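Local coordinates for uncharacterized protein, DUF633, LMOf2365_1472 (Listeria monocytogenes str. 4b F2365, PDB 3GNL) that is uncharacterized but probably methylates N1 of adenine 22 in tRNA, at residues I25-G29 with G81-I85; I204-S208 with A219-E223; R11-A16 with D31-L35. All blocks are in the same frame, centred on the assembly; numbering follows the deposited sequence.

Interaction 1. Residues I25-G29 with G81-I85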
loop_
_atom_site.group_PDB
_atom_site.type_symbol
_atom_site.label_atom_id
_atom_site.label_comp_id
_atom_site.label_asym_id
_atom_site.label_seq_id
_atom_site.Cartn_x
_atom_site.Cartn_y
_atom_site.Cartn_z
ATOM N N ILE A 25 15.882 -4.753 -4.526
ATOM C CA ILE A 25 14.474 -4.719 -4.031
ATOM C C ILE A 25 14.011 -6.045 -3.458
ATOM O O ILE A 25 14.536 -7.110 -3.792
ATOM C CB ILE A 25 13.510 -4.271 -5.113
ATOM C CG1 ILE A 25 13.290 -5.392 -6.157
ATOM C CG2 ILE A 25 13.977 -2.924 -5.791
ATOM C CD1 ILE A 25 12.232 -5.069 -7.226
ATOM N N ALA A 26 13.015 -5.999 -2.585
ATOM C CA ALA A 26 12.292 -7.197 -2.181
ATOM C C ALA A 26 10.799 -6.979 -2.351
ATOM O O ALA A 26 10.250 -6.030 -1.782
ATOM C CB ALA A 26 12.617 -7.618 -0.756
ATOM N N ASP A 27 10.170 -7.851 -3.139
ATOM C CA ASP A 27 8.750 -7.811 -3.415
ATOM C C ASP A 27 8.054 -8.915 -2.612
ATOM O O ASP A 27 8.117 -10.098 -2.976
ATOM C CB ASP A 27 8.516 -7.992 -4.931
ATOM C CG ASP A 27 7.076 -7.772 -5.339
ATOM O OD1 ASP A 27 6.311 -7.254 -4.499
ATOM O OD2 ASP A 27 6.710 -8.097 -6.485
ATOM N N ILE A 28 7.350 -8.497 -1.571
ATOM C CA ILE A 28 6.738 -9.414 -0.619
ATOM C C ILE A 28 5.370 -9.853 -1.089
ATOM O O ILE A 28 4.496 -8.999 -1.321
ATOM C CB ILE A 28 6.624 -8.726 0.713
ATOM C CG1 ILE A 28 7.976 -8.111 1.076
ATOM C CG2 ILE A 28 6.076 -9.711 1.753
ATOM C CD1 ILE A 28 9.177 -9.176 1.295
ATOM N N GLY A 29 5.129 -11.152 -1.189
ATOM C CA GLY A 29 3.880 -11.603 -1.802
ATOM C C GLY A 29 3.794 -11.205 -3.255
ATOM O O GLY A 29 2.737 -10.751 -3.764
ATOM N N GLY A 81 6.004 -13.102 5.067
ATOM C CA GLY A 81 6.356 -11.697 5.238
ATOM C C GLY A 81 7.822 -11.389 4.967
ATOM O O GLY A 81 8.355 -11.802 3.946
ATOM N N LEU A 82 8.457 -10.648 5.863
ATOM C CA LEU A 82 9.872 -10.263 5.687
ATOM C C LEU A 82 10.886 -11.352 6.095
ATOM O O LEU A 82 12.080 -11.054 6.062
ATOM C CB LEU A 82 10.213 -8.929 6.353
ATOM C CG LEU A 82 9.295 -7.725 6.050
ATOM C CD1 LEU A 82 9.819 -6.442 6.625
ATOM C CD2 LEU A 82 9.036 -7.603 4.526
ATOM N N ALA A 83 10.398 -12.552 6.428
ATOM C CA ALA A 83 11.249 -13.750 6.721
ATOM C C ALA A 83 12.112 -14.106 5.498
ATOM O O ALA A 83 13.125 -14.811 5.617
ATOM C CB ALA A 83 10.406 -14.934 7.129
ATOM N N VAL A 84 11.738 -13.599 4.330
ATOM C CA VAL A 84 12.497 -13.913 3.127
ATOM C C VAL A 84 13.701 -12.993 2.951
ATOM O O VAL A 84 14.521 -13.220 2.065
ATOM C CB VAL A 84 11.612 -13.916 1.848
ATOM C CG1 VAL A 84 10.498 -14.966 1.937
ATOM C CG2 VAL A 84 11.079 -12.458 1.521
ATOM N N ILE A 85 13.826 -11.972 3.786
ATOM C CA ILE A 85 14.916 -11.005 3.694
ATOM C C ILE A 85 15.982 -11.335 4.728
ATOM O O ILE A 85 15.674 -11.719 5.852
ATOM C CB ILE A 85 14.433 -9.544 3.932
ATOM C CG1 ILE A 85 13.504 -9.076 2.816
ATOM C CG2 ILE A 85 15.603 -8.574 4.021
ATOM C CD1 ILE A 85 12.997 -7.658 3.061
#
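This contact lies in the Rossmann-like methyltransferase fold, where the central parallel strand 23-28 is backed by the loop that follows strand 74-78. The Ile25 side chain makes no contact with 81-85 and packs against Ala45, Ala48 and Thr93 of the neighbouring strands; its backbone pairs with Phe47 and Ile49 of strand 45-52, the strand alongside. Ala26, next along, turns its methyl toward the loop, and CB of Ala26 sits 3.8 Å from CD1 of Ile85, while its backbone bonds to Thr93 and Val95 on strand 93-99. Asp27 points away from the loop, and its side chain packs on Leu35 and Pro36 of helix 34-41, with OD2 bonded to Ser30 OG. Ile28 comes back to the loop side and does most of the work: with both chi angles in the m well, its CD1 reaches 3.6 Å from CD2 of Leu82 and 3.8 Å from CG2 of Val84. Gly29 ends the segment at positive phi, in the glycine-containing turn after the first strand; in Rossmann-type methyltransferases this region commonly lies near the S-adenosylmethionine site. No hydrogen bond joins the segments, so the join is apolar packing. The loop keeps its own shape through a turn in which Ile85 N donates to Leu82 O at 3.0 Å, and Gly81, at positive phi, brings its carbonyl O to 3.8 Å from CG2 of Ile28.

Interaction 2. Residues I204-S208 with A219-E223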
loop_
_atom_site.group_PDB
_atom_site.type_symbol
_atom_site.label_atom_id
_atom_site.label_comp_id
_atom_site.label_asym_id
_atom_site.label_seq_id
_atom_site.Cartn_x
_atom_site.Cartn_y
_atom_site.Cartn_z
ATOM N N ILE A 204 -26.509 6.532 7.758
ATOM C CA ILE A 204 -27.106 7.251 8.901
ATOM C C ILE A 204 -28.616 7.345 8.791
ATOM O O ILE A 204 -29.315 7.086 9.791
ATOM C CB ILE A 204 -26.517 8.655 9.059
ATOM C CG1 ILE A 204 -25.072 8.524 9.537
ATOM C CG2 ILE A 204 -27.305 9.456 10.109
ATOM C CD1 ILE A 204 -24.312 9.792 9.458
ATOM N N GLN A 205 -29.096 7.696 7.611
ATOM C CA GLN A 205 -30.552 7.837 7.410
ATOM C C GLN A 205 -31.245 6.486 7.650
ATOM O O GLN A 205 -32.230 6.400 8.389
ATOM C CB GLN A 205 -30.855 8.457 6.049
ATOM C CG GLN A 205 -32.336 8.223 5.581
ATOM C CD GLN A 205 -33.083 9.446 5.062
ATOM O OE1 GLN A 205 -33.972 9.992 5.748
ATOM N NE2 GLN A 205 -32.779 9.850 3.839
ATOM N N THR A 206 -30.678 5.397 7.129
ATOM C CA THR A 206 -31.253 4.059 7.289
ATOM C C THR A 206 -31.340 3.681 8.769
ATOM O O THR A 206 -32.371 3.169 9.231
ATOM C CB THR A 206 -30.439 3.029 6.523
ATOM O OG1 THR A 206 -30.574 3.311 5.130
ATOM C CG2 THR A 206 -30.897 1.624 6.830
ATOM N N ILE A 207 -30.291 3.965 9.534
ATOM C CA ILE A 207 -30.323 3.587 10.937
ATOM C C ILE A 207 -31.307 4.451 11.728
ATOM O O ILE A 207 -32.047 3.918 12.571
ATOM C CB ILE A 207 -28.922 3.716 11.565
ATOM C CG1 ILE A 207 -27.995 2.678 10.924
ATOM C CG2 ILE A 207 -28.993 3.506 13.116
ATOM C CD1 ILE A 207 -26.531 2.932 11.288
ATOM N N SER A 208 -31.301 5.748 11.424
ATOM C CA SER A 208 -32.035 6.766 12.173
ATOM C C SER A 208 -33.508 6.551 12.015
ATOM O O SER A 208 -34.281 6.875 12.930
ATOM C CB SER A 208 -31.676 8.160 11.655
ATOM O OG SER A 208 -30.333 8.477 11.985
ATOM N N ALA A 219 -23.491 5.026 18.389
ATOM C CA ALA A 219 -22.050 5.184 18.317
ATOM C C ALA A 219 -21.627 5.056 16.851
ATOM O O ALA A 219 -20.771 5.817 16.390
ATOM C CB ALA A 219 -21.345 4.162 19.173
ATOM N N LYS A 220 -22.258 4.128 16.129
ATOM C CA LYS A 220 -21.967 3.961 14.695
ATOM C C LYS A 220 -22.290 5.260 13.937
ATOM O O LYS A 220 -21.510 5.709 13.062
ATOM C CB LYS A 220 -22.727 2.747 14.133
ATOM C CG LYS A 220 -22.425 2.374 12.661
ATOM C CD LYS A 220 -22.684 0.865 12.393
ATOM C CE LYS A 220 -21.883 0.380 11.149
ATOM N NZ LYS A 220 -22.510 -0.775 10.404
ATOM N N ILE A 221 -23.408 5.895 14.275
ATOM C CA ILE A 221 -23.818 7.151 13.668
ATOM C C ILE A 221 -22.802 8.263 13.948
ATOM O O ILE A 221 -22.412 8.977 13.047
ATOM C CB ILE A 221 -25.257 7.566 14.099
ATOM C CG1 ILE A 221 -26.285 6.644 13.421
ATOM C CG2 ILE A 221 -25.571 9.022 13.796
ATOM C CD1 ILE A 221 -27.728 7.027 13.706
ATOM N N ARG A 222 -22.393 8.406 15.212
ATOM C CA ARG A 222 -21.324 9.334 15.558
ATOM C C ARG A 222 -20.061 9.102 14.720
ATOM O O ARG A 222 -19.486 10.063 14.204
ATOM C CB ARG A 222 -21.002 9.253 17.045
ATOM C CG ARG A 222 -21.718 10.314 17.850
ATOM C CD ARG A 222 -21.379 10.225 19.345
ATOM N NE ARG A 222 -22.193 9.201 20.011
ATOM C CZ ARG A 222 -21.735 8.048 20.501
ATOM N NH1 ARG A 222 -20.443 7.728 20.437
ATOM N NH2 ARG A 222 -22.583 7.208 21.055
ATOM N N GLU A 223 -19.645 7.843 14.593
ATOM C CA GLU A 223 -18.484 7.508 13.768
ATOM C C GLU A 223 -18.693 7.937 12.303
ATOM O O GLU A 223 -17.833 8.574 11.701
ATOM C CB GLU A 223 -18.111 6.028 13.844
ATOM C CG GLU A 223 -16.973 5.723 12.850
ATOM C CD GLU A 223 -16.190 4.453 13.133
ATOM O OE1 GLU A 223 -16.794 3.351 13.117
ATOM O OE2 GLU A 223 -14.946 4.564 13.320
#
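Here is the turn end of an antiparallel helical hairpin: helix 187-208 runs out, the chain reverses, and helix 215-235 comes back against it. The short axes approach to 10.3 Å at a crossing angle of -160°, a spacing that suits branched side chains meeting between the backbones. Ile221 is the centre of it. Its CA-to-CB bond points sideways, yet an extended mt rotamer (chi1 -72°, chi2 -176°) carries CD1 across to the partner helix, where it lies 3.8 Å from CG2 of Ile207. Ile204 and Ile207 adopt the same mt rotamer. One turn apart on their helix, they present a shared apolar face: CG2 of Ile204 is 4.1 Å from CG2 of Ile221, and the Ile204 side chain also touches Leu224 and Ile228 farther along the second helix. Lys220 stretches out with all four chi angles near t, so that its aliphatic part flanks Ile207, CG of Lys220 being 4.4 Å from CD1 of Ile207, while the residue itself remains exposed. Ser208, last in its segment, takes the m rotamer, which folds its hydroxyl back along its own helix: OG of Ser208 donates to O of Ile204 at 2.8 Å, and the same OG lies 3.4 Å from CD1 of Ile221.

Interaction 3. Residues R11-A16 with D31-L35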
loop_
_atom_site.group_PDB
_atom_site.type_symbol
_atom_site.label_atom_id
_atom_site.label_comp_id
_atom_site.label_asym_id
_atom_site.label_seq_id
_atom_site.Cartn_x
_atom_site.Cartn_y
_atom_site.Cartn_z
ATOM N N ARG A 11 -1.898 -0.888 -12.100
ATOM C CA ARG A 11 -1.589 -0.887 -10.662
ATOM C C ARG A 11 -0.114 -1.229 -10.425
ATOM O O ARG A 11 0.606 -0.514 -9.685
ATOM C CB ARG A 11 -2.517 -1.876 -9.931
ATOM C CG ARG A 11 -2.282 -1.994 -8.431
ATOM C CD ARG A 11 -3.204 -3.048 -7.846
ATOM N NE ARG A 11 -2.876 -4.363 -8.387
ATOM C CZ ARG A 11 -2.086 -5.260 -7.792
ATOM N NH1 ARG A 11 -1.530 -5.006 -6.612
ATOM N NH2 ARG A 11 -1.817 -6.417 -8.399
ATOM N N LEU A 12 0.335 -2.342 -10.996
ATOM C CA LEU A 12 1.723 -2.744 -10.777
ATOM C C LEU A 12 2.708 -1.864 -11.500
ATOM O O LEU A 12 3.807 -1.680 -10.995
ATOM C CB LEU A 12 1.947 -4.232 -11.090
ATOM C CG LEU A 12 1.279 -5.172 -10.084
ATOM C CD1 LEU A 12 1.429 -6.605 -10.654
ATOM C CD2 LEU A 12 1.839 -5.055 -8.670
ATOM N N GLU A 13 2.309 -1.281 -12.627
ATOM C CA GLU A 13 3.143 -0.345 -13.354
ATOM C C GLU A 13 3.361 0.896 -12.476
ATOM O O GLU A 13 4.502 1.409 -12.366
ATOM C CB GLU A 13 2.477 0.044 -14.662
ATOM C CG GLU A 13 3.301 1.045 -15.498
ATOM C CD GLU A 13 2.689 1.295 -16.858
ATOM O OE1 GLU A 13 1.549 1.803 -16.929
ATOM O OE2 GLU A 13 3.335 0.957 -17.869
ATOM N N LYS A 14 2.304 1.332 -11.800
ATOM C CA LYS A 14 2.448 2.508 -10.941
ATOM C C LYS A 14 3.364 2.208 -9.785
ATOM O O LYS A 14 4.212 3.014 -9.436
ATOM C CB LYS A 14 1.071 3.097 -10.511
ATOM C CG LYS A 14 1.190 4.459 -9.796
ATOM C CD LYS A 14 1.822 5.491 -10.757
ATOM C CE LYS A 14 1.619 6.900 -10.280
ATOM N NZ LYS A 14 2.297 7.833 -11.243
ATOM N N VAL A 15 3.199 1.022 -9.167
ATOM C CA VAL A 15 4.052 0.620 -8.080
ATOM C C VAL A 15 5.543 0.617 -8.538
ATOM O O VAL A 15 6.410 1.168 -7.841
ATOM C CB VAL A 15 3.606 -0.773 -7.533
ATOM C CG1 VAL A 15 4.637 -1.325 -6.617
ATOM C CG2 VAL A 15 2.242 -0.672 -6.820
ATOM N N ALA A 16 5.795 -0.023 -9.686
ATOM C CA ALA A 16 7.141 -0.144 -10.285
ATOM C C ALA A 16 7.735 1.212 -10.615
ATOM O O ALA A 16 8.962 1.354 -10.592
ATOM C CB ALA A 16 7.082 -1.009 -11.517
ATOM N N ASP A 31 3.330 -10.775 -7.110
ATOM C CA ASP A 31 2.374 -11.285 -8.062
ATOM C C ASP A 31 3.126 -11.919 -9.231
ATOM O O ASP A 31 3.504 -11.194 -10.155
ATOM C CB ASP A 31 1.497 -10.110 -8.528
ATOM C CG ASP A 31 0.338 -10.554 -9.384
ATOM O OD1 ASP A 31 0.275 -11.748 -9.775
ATOM O OD2 ASP A 31 -0.506 -9.685 -9.696
ATOM N N HIS A 32 3.349 -13.244 -9.209
ATOM C CA HIS A 32 4.105 -13.948 -10.260
ATOM C C HIS A 32 5.521 -13.422 -10.552
ATOM O O HIS A 32 6.115 -13.800 -11.567
ATOM C CB HIS A 32 3.325 -14.030 -11.557
ATOM C CG HIS A 32 2.060 -14.842 -11.469
ATOM N ND1 HIS A 32 0.960 -14.430 -10.751
ATOM C CD2 HIS A 32 1.722 -16.020 -12.038
ATOM C CE1 HIS A 32 -0.001 -15.340 -10.859
ATOM N NE2 HIS A 32 0.432 -16.305 -11.649
ATOM N N ALA A 33 6.089 -12.626 -9.636
ATOM C CA ALA A 33 7.370 -11.967 -9.870
ATOM C C ALA A 33 7.299 -11.067 -11.110
ATOM O O ALA A 33 8.374 -10.752 -11.650
ATOM C CB ALA A 33 8.489 -13.014 -10.011
ATOM N N TYR A 34 6.107 -10.671 -11.560
ATOM C CA TYR A 34 6.011 -9.808 -12.747
ATOM C C TYR A 34 6.772 -8.508 -12.506
ATOM O O TYR A 34 7.562 -8.057 -13.386
ATOM C CB TYR A 34 4.563 -9.427 -13.085
ATOM C CG TYR A 34 3.665 -10.524 -13.569
ATOM C CD1 TYR A 34 4.132 -11.505 -14.430
ATOM C CD2 TYR A 34 2.334 -10.556 -13.175
ATOM C CE1 TYR A 34 3.274 -12.517 -14.900
ATOM C CE2 TYR A 34 1.473 -11.578 -13.620
ATOM C CZ TYR A 34 1.980 -12.546 -14.475
ATOM O OH TYR A 34 1.149 -13.540 -14.919
ATOM N N LEU A 35 6.526 -7.887 -11.354
ATOM C CA LEU A 35 7.176 -6.610 -11.051
ATOM C C LEU A 35 8.706 -6.717 -10.943
ATOM O O LEU A 35 9.409 -5.926 -11.586
ATOM C CB LEU A 35 6.479 -5.931 -9.857
ATOM C CG LEU A 35 7.101 -4.630 -9.352
ATOM C CD1 LEU A 35 6.028 -3.730 -8.705
ATOM C CD2 LEU A 35 8.262 -4.817 -8.433
#
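Helix 10-16 packs across the loop that leads from the first Rossmann strand, 23-28, into helix 34-41; in related methyltransferases this loop commonly borders the cofactor pocket. The main packing residue is Leu35, in the first turn of helix 34-41. Its CD1 lies 3.5 Å from CG1 of Val15, 4.1 Å from CB of Ala16 and 3.8 Å from the carbonyl O of Leu12, so one methyl sits against three residues of the helix. Before it, a type I' turn from Asp31 to Tyr34, closed by Tyr34 N to Asp31 O at 3.0 Å, holds His32 and Ala33 at positive phi and puts Ala33 at the N-cap. Asp31 faces the helix: its OD2 is 3.8 Å both from CD1 of Leu12 and from NH2 of Arg11, the latter a long salt bridge, while OD1 of Asp31 accepts from ND1 of His32 at 2.9 Å. Arg11 also bonds through NH1 to Gln124 of strand 120-125. Around the contact, Lys14 and Val15 touch Ile158 on strand 154-163, which puts helix 10-16 between that strand and the start of helix 34-41; on the other segment, His32, Ala33 and Tyr34 touch helix 55-67.

Overall arrangement
Interactions 1 and 3 are buried and belong to the Rossmann-like part of the chain, with centres 14 Å apart. Strand 23-28 links them, with one face on the 81-85 loop and Asp27 OD2 on the other lying 4.0 Å from CB of Leu35. Along the sequence their segments alternate. Interaction 2 is a surface contact of the helical hairpin on the opposite side of the chain's centre, its nearest atoms about 28 Å from interaction 1 and about 25 Å from interaction 3. All three rely on aliphatic packing without hydrogen bonds between segments; interaction 3 adds a long salt bridge, and interaction 2 mixes in a lysine chain and a serine hydroxyl.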